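Local coordinates for protein MCG133388, isoform CRA_f (Mus musculus, PDB 4ZPO) that probably acts as a calcium-dependent cell-adhesion protein that may help establish and maintain specific neuronal connections in the brain, this piece being its first three extracellular cadherin repeats, at residues L218-P223 with C305-D310; Y250-H255 with Y287-R292. One frame throughout, in Å; residues are numbered along the deposited sequence.

Contact 1. Residues L218-P223 with C305-D310; sequences LRVGLP and CVIQVD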
loop_
_atom_site.group_PDB
_atom_site.type_symbol
_atom_site.label_atom_id
_atom_site.label_comp_id
_atom_site.label_asym_id
_atom_site.label_seq_id
_atom_site.Cartn_x
_atom_site.Cartn_y
_atom_site.Cartn_z
ATOM N N LEU A 218 -32.314 -33.872 10.670
ATOM C CA LEU A 218 -31.898 -34.947 11.563
ATOM C C LEU A 218 -33.088 -35.774 12.030
ATOM O O LEU A 218 -34.084 -35.232 12.507
ATOM C CB LEU A 218 -31.146 -34.381 12.769
ATOM C CG LEU A 218 -29.625 -34.522 12.729
ATOM C CD1 LEU A 218 -28.980 -33.733 13.855
ATOM C CD2 LEU A 218 -29.231 -35.990 12.809
ATOM N N ARG A 219 -32.977 -37.090 11.888
ATOM C CA ARG A 219 -34.026 -38.000 12.326
ATOM C C ARG A 219 -33.516 -38.924 13.424
ATOM O O ARG A 219 -32.608 -39.725 13.202
ATOM C CB ARG A 219 -34.555 -38.825 11.150
ATOM C CG ARG A 219 -35.642 -39.817 11.536
ATOM C CD ARG A 219 -36.057 -40.677 10.353
ATOM N NE ARG A 219 -36.584 -39.879 9.250
ATOM C CZ ARG A 219 -37.016 -40.386 8.100
ATOM N NH1 ARG A 219 -36.984 -41.697 7.899
ATOM N NH2 ARG A 219 -37.479 -39.584 7.152
ATOM N N VAL A 220 -34.099 -38.802 14.612
ATOM C CA VAL A 220 -33.737 -39.661 15.732
ATOM C C VAL A 220 -34.971 -40.339 16.313
ATOM O O VAL A 220 -36.102 -39.963 16.005
ATOM C CB VAL A 220 -33.021 -38.877 16.847
ATOM C CG1 VAL A 220 -31.687 -38.343 16.349
ATOM C CG2 VAL A 220 -33.907 -37.749 17.355
ATOM N N GLY A 221 -34.745 -41.339 17.157
ATOM C CA GLY A 221 -35.833 -42.059 17.790
ATOM C C GLY A 221 -35.584 -42.284 19.266
ATOM O O GLY A 221 -34.468 -42.607 19.673
ATOM N N LEU A 222 -36.625 -42.107 20.073
ATOM C CA LEU A 222 -36.522 -42.349 21.507
ATOM C C LEU A 222 -37.577 -43.360 21.950
ATOM O O LEU A 222 -38.682 -43.390 21.407
ATOM C CB LEU A 222 -36.661 -41.040 22.295
ATOM C CG LEU A 222 -38.051 -40.517 22.675
ATOM C CD1 LEU A 222 -37.926 -39.309 23.591
ATOM C CD2 LEU A 222 -38.875 -40.169 21.449
ATOM N N PRO A 223 -37.227 -44.207 22.928
ATOM C CA PRO A 223 -38.156 -45.205 23.470
ATOM C C PRO A 223 -39.390 -44.571 24.106
ATOM O O PRO A 223 -39.380 -43.383 24.431
ATOM C CB PRO A 223 -37.316 -45.932 24.525
ATOM C CG PRO A 223 -35.906 -45.725 24.093
ATOM C CD PRO A 223 -35.874 -44.352 23.494
ATOM N N CYS A 305 -32.413 -26.088 11.283
ATOM C CA CYS A 305 -32.322 -27.541 11.307
ATOM C C CYS A 305 -33.636 -28.144 11.775
ATOM O O CYS A 305 -34.111 -27.844 12.870
ATOM C CB CYS A 305 -31.182 -28.002 12.216
ATOM S SG CYS A 305 -31.026 -29.793 12.375
ATOM N N VAL A 306 -34.228 -28.990 10.940
ATOM C CA VAL A 306 -35.460 -29.669 11.309
ATOM C C VAL A 306 -35.152 -31.031 11.919
ATOM O O VAL A 306 -34.522 -31.877 11.285
ATOM C CB VAL A 306 -36.394 -29.849 10.102
ATOM C CG1 VAL A 306 -37.571 -30.730 10.474
ATOM C CG2 VAL A 306 -36.870 -28.497 9.596
ATOM N N ILE A 307 -35.591 -31.233 13.157
ATOM C CA ILE A 307 -35.350 -32.490 13.854
ATOM C C ILE A 307 -36.607 -33.346 13.915
ATOM O O ILE A 307 -37.623 -32.938 14.476
ATOM C CB ILE A 307 -34.837 -32.250 15.282
ATOM C CG1 ILE A 307 -33.543 -31.437 15.248
ATOM C CG2 ILE A 307 -34.622 -33.573 15.999
ATOM C CD1 ILE A 307 -32.938 -31.211 16.608
ATOM N N GLN A 308 -36.529 -34.536 13.330
ATOM C CA GLN A 308 -37.645 -35.473 13.343
ATOM C C GLN A 308 -37.480 -36.489 14.467
ATOM O O GLN A 308 -36.540 -37.284 14.468
ATOM C CB GLN A 308 -37.765 -36.184 11.994
ATOM C CG GLN A 308 -38.130 -35.262 10.843
ATOM C CD GLN A 308 -38.175 -35.979 9.510
ATOM O OE1 GLN A 308 -37.541 -37.016 9.327
ATOM N NE2 GLN A 308 -38.934 -35.428 8.568
ATOM N N VAL A 309 -38.400 -36.451 15.425
ATOM C CA VAL A 309 -38.343 -37.340 16.580
ATOM C C VAL A 309 -39.396 -38.438 16.482
ATOM O O VAL A 309 -40.593 -38.163 16.507
ATOM C CB VAL A 309 -38.546 -36.564 17.894
ATOM C CG1 VAL A 309 -38.520 -37.512 19.078
ATOM C CG2 VAL A 309 -37.485 -35.487 18.045
ATOM N N ASP A 310 -38.940 -39.682 16.369
ATOM C CA ASP A 310 -39.839 -40.828 16.273
ATOM C C ASP A 310 -39.948 -41.556 17.609
ATOM O O ASP A 310 -38.953 -41.741 18.307
ATOM C CB ASP A 310 -39.360 -41.790 15.184
ATOM C CG ASP A 310 -40.123 -43.101 15.183
ATOM O OD1 ASP A 310 -41.218 -43.156 14.584
ATOM O OD2 ASP A 310 -39.625 -44.081 15.778
#
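Residues 218-221 run parallel to 305-310, their axes 23° apart, and pair Leu218 with Ile307 through Gly221 with Asp310. Five backbone hydrogen bonds alternate along the ladder, from Leu218 N to Val306 O at 3.0 Å to Leu222 N on Asp310 O at 2.9 Å, the last lying nearly along the C=O axis and carrying the pairing past the strand end. The packed side is aliphatic. Leu222, its CG in the crowded position between backbone N and carbonyl carbon (chi1 86°), crosses Val309 obliquely, CD2 of Leu222 3.6 Å from Val309 CG1. Val220 packs more loosely, its CG2 4.3 Å from Val309 CG2, while Leu218 and Ile307 both reach Leu233 of strand 231-238. The other face, with Arg219, Gln308 and Asp310, is polar and turned to solvent, Arg219 and Asp310 being exposed. Arg219 leaves the sheet with CG anti to its N, then bends at chi3 (-60°), so that NE meets Gln308 OE1 at 3.0 Å, in the guanidinium plane and nearly along the amide C=O; NH2 adds a weak bond to the same oxygen. An alanine in place of Gln308 would remove that acceptor and probably let the arginine head swing more freely. This parallel pairing of 217-221, the A half of the split first strand, with the last strand G is characteristic of the Greek-key beta-sandwich of cadherin domains.

Contact 2. Residues Y250-H255 with Y287-R292; sequences YSFGDH and YEIHAR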
loop_
_atom_site.group_PDB
_atom_site.type_symbol
_atom_site.label_atom_id
_atom_site.label_comp_id
_atom_site.label_asym_id
_atom_site.label_seq_id
_atom_site.Cartn_x
_atom_site.Cartn_y
_atom_site.Cartn_z
ATOM N N TYR A 250 -29.111 -20.631 20.096
ATOM C CA TYR A 250 -30.066 -21.646 19.663
ATOM C C TYR A 250 -31.466 -21.346 20.193
ATOM O O TYR A 250 -31.621 -20.824 21.297
ATOM C CB TYR A 250 -29.622 -23.036 20.124
ATOM C CG TYR A 250 -28.301 -23.498 19.554
ATOM C CD1 TYR A 250 -28.232 -24.088 18.299
ATOM C CD2 TYR A 250 -27.124 -23.358 20.277
ATOM C CE1 TYR A 250 -27.026 -24.518 17.775
ATOM C CE2 TYR A 250 -25.912 -23.785 19.761
ATOM C CZ TYR A 250 -25.869 -24.364 18.511
ATOM O OH TYR A 250 -24.667 -24.790 17.994
ATOM N N SER A 251 -32.480 -21.685 19.400
ATOM C CA SER A 251 -33.874 -21.515 19.804
ATOM C C SER A 251 -34.812 -22.298 18.888
ATOM O O SER A 251 -34.449 -22.638 17.763
ATOM C CB SER A 251 -34.265 -20.036 19.801
ATOM O OG SER A 251 -34.361 -19.538 18.478
ATOM N N PHE A 252 -36.017 -22.578 19.376
ATOM C CA PHE A 252 -37.045 -23.208 18.553
ATOM C C PHE A 252 -37.516 -22.250 17.467
ATOM O O PHE A 252 -37.238 -21.051 17.526
ATOM C CB PHE A 252 -38.243 -23.645 19.402
ATOM C CG PHE A 252 -37.925 -24.710 20.409
ATOM C CD1 PHE A 252 -37.666 -26.009 20.007
ATOM C CD2 PHE A 252 -37.912 -24.417 21.763
ATOM C CE1 PHE A 252 -37.382 -26.995 20.936
ATOM C CE2 PHE A 252 -37.630 -25.397 22.697
ATOM C CZ PHE A 252 -37.363 -26.688 22.283
ATOM N N GLY A 253 -38.233 -22.779 16.482
ATOM C CA GLY A 253 -38.884 -21.941 15.493
ATOM C C GLY A 253 -39.925 -21.080 16.180
ATOM O O GLY A 253 -40.512 -21.494 17.180
ATOM N N ASP A 254 -40.152 -19.883 15.650
ATOM C CA ASP A 254 -41.058 -18.926 16.281
ATOM C C ASP A 254 -42.490 -19.443 16.387
ATOM O O ASP A 254 -43.253 -18.998 17.246
ATOM C CB ASP A 254 -41.041 -17.599 15.518
ATOM C CG ASP A 254 -39.807 -16.772 15.818
ATOM O OD1 ASP A 254 -39.344 -16.794 16.978
ATOM O OD2 ASP A 254 -39.298 -16.102 14.895
ATOM N N HIS A 255 -42.853 -20.383 15.521
ATOM C CA HIS A 255 -44.198 -20.946 15.541
ATOM C C HIS A 255 -44.188 -22.419 15.932
ATOM O O HIS A 255 -45.027 -23.197 15.479
ATOM C CB HIS A 255 -44.871 -20.763 14.180
ATOM C CG HIS A 255 -45.117 -19.332 13.821
ATOM N ND1 HIS A 255 -46.096 -18.572 14.425
ATOM C CD2 HIS A 255 -44.510 -18.519 12.924
ATOM C CE1 HIS A 255 -46.083 -17.354 13.914
ATOM N NE2 HIS A 255 -45.129 -17.296 13.001
ATOM N N TYR A 287 -42.679 -36.310 16.484
ATOM C CA TYR A 287 -42.592 -34.873 16.708
ATOM C C TYR A 287 -41.545 -34.261 15.784
ATOM O O TYR A 287 -40.451 -34.805 15.622
ATOM C CB TYR A 287 -42.249 -34.565 18.168
ATOM C CG TYR A 287 -43.292 -35.029 19.158
ATOM C CD1 TYR A 287 -44.478 -34.329 19.324
ATOM C CD2 TYR A 287 -43.085 -36.162 19.932
ATOM C CE1 TYR A 287 -45.435 -34.747 20.229
ATOM C CE2 TYR A 287 -44.035 -36.588 20.842
ATOM C CZ TYR A 287 -45.208 -35.877 20.985
ATOM O OH TYR A 287 -46.157 -36.299 21.890
ATOM N N GLU A 288 -41.882 -33.128 15.177
ATOM C CA GLU A 288 -40.976 -32.467 14.246
ATOM C C GLU A 288 -40.491 -31.130 14.802
ATOM O O GLU A 288 -41.164 -30.108 14.670
ATOM C CB GLU A 288 -41.662 -32.269 12.894
ATOM C CG GLU A 288 -40.765 -31.680 11.824
ATOM C CD GLU A 288 -41.392 -31.731 10.446
ATOM O OE1 GLU A 288 -41.414 -30.686 9.764
ATOM O OE2 GLU A 288 -41.858 -32.819 10.043
ATOM N N ILE A 289 -39.318 -31.150 15.426
ATOM C CA ILE A 289 -38.762 -29.966 16.071
ATOM C C ILE A 289 -38.001 -29.080 15.086
ATOM O O ILE A 289 -37.142 -29.553 14.343
ATOM C CB ILE A 289 -37.817 -30.353 17.226
ATOM C CG1 ILE A 289 -38.541 -31.257 18.227
ATOM C CG2 ILE A 289 -37.279 -29.108 17.919
ATOM C CD1 ILE A 289 -37.675 -31.698 19.384
ATOM N N HIS A 290 -38.328 -27.791 15.090
ATOM C CA HIS A 290 -37.657 -26.816 14.240
ATOM C C HIS A 290 -36.612 -26.040 15.036
ATOM O O HIS A 290 -36.953 -25.223 15.892
ATOM C CB HIS A 290 -38.679 -25.857 13.622
ATOM C CG HIS A 290 -38.071 -24.786 12.769
ATOM N ND1 HIS A 290 -38.730 -23.612 12.472
ATOM C CD2 HIS A 290 -36.874 -24.713 12.144
ATOM C CE1 HIS A 290 -37.962 -22.860 11.704
ATOM N NE2 HIS A 290 -36.829 -23.504 11.490
ATOM N N ALA A 291 -35.339 -26.301 14.748
ATOM C CA ALA A 291 -34.244 -25.623 15.436
ATOM C C ALA A 291 -33.759 -24.415 14.642
ATOM O O ALA A 291 -33.896 -24.368 13.419
ATOM C CB ALA A 291 -33.098 -26.587 15.689
ATOM N N ARG A 292 -33.187 -23.440 15.343
ATOM C CA ARG A 292 -32.750 -22.199 14.713
ATOM C C ARG A 292 -31.488 -21.650 15.375
ATOM O O ARG A 292 -31.417 -21.542 16.598
ATOM C CB ARG A 292 -33.870 -21.158 14.769
ATOM C CG ARG A 292 -33.633 -19.921 13.922
ATOM C CD ARG A 292 -33.620 -18.663 14.777
ATOM N NE ARG A 292 -34.712 -18.644 15.749
ATOM C CZ ARG A 292 -35.937 -18.197 15.492
ATOM N NH1 ARG A 292 -36.240 -17.729 14.289
ATOM N NH2 ARG A 292 -36.862 -18.219 16.441
#
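Backbone hydrogen bonds join 250-252 to 287-292 at a splayed antiparallel angle of 148°. Ser251 and Arg292 form the hydrogen-bonded pair: Ser251 N gives to Arg292 O at 3.0 Å, whereas the return bond from Arg292 N to Ser251 O is weak. Beyond the non-hydrogen-bonded pair Phe252-Ala291, Gly253 N reaches His290 O at 2.8 Å from above the carbonyl plane. Gly253 CA lies 3.5 Å from His290 ND1; the ring's NE2 is held by His304. In the cadherin sandwich this is strand C meeting strand F, at the outer edge of the sheet that also contains A and G. Polar side-chain contacts centre on Arg292, which leaves its strand with CG anti to N and bends at chi2 and chi3 to curl back across Ser251. Arg292 NE donates almost straight, at 173°, to Ser251 OG at 2.9 Å, within the guanidinium plane. Farther out, Arg292 NH2 makes a salt bridge with Asp254 OD1 at 2.9 Å; as a hydrogen bond it is weak, and carboxylate and guanidinium planes are turned 51° apart. NH1 has a long, weak ion pair with Glu302. Apolar contact lies on the other face, where Ile289 CG2 meets the edge of the Phe252 ring at CE1, 3.7 Å away, and the Phe252 side chain also touches Leu266.

How the contacts relate
Both contacts belong to one four-stranded sheet of the third repeat and take its outermost pairs: 217-221 with 302-310 in contact 1, 248-252 with 286-295 in contact 2. The two inner strands adjoin, with Ile307 N 2.6 Å from Ile289 O, a probable hydrogen bond, and contact 2 is nested within the chain loop closed by contact 1. Both are partly buried, apolar groups facing inward; contact 1 puts its polar side chains on an exposed face, whereas the arginine of contact 2 is buried. Contact 1 relies on a regular parallel ladder and a neutral acceptor for its arginine; contact 2 has fewer, less regular backbone bonds and adds a salt bridge where its edge strand turns into a loop.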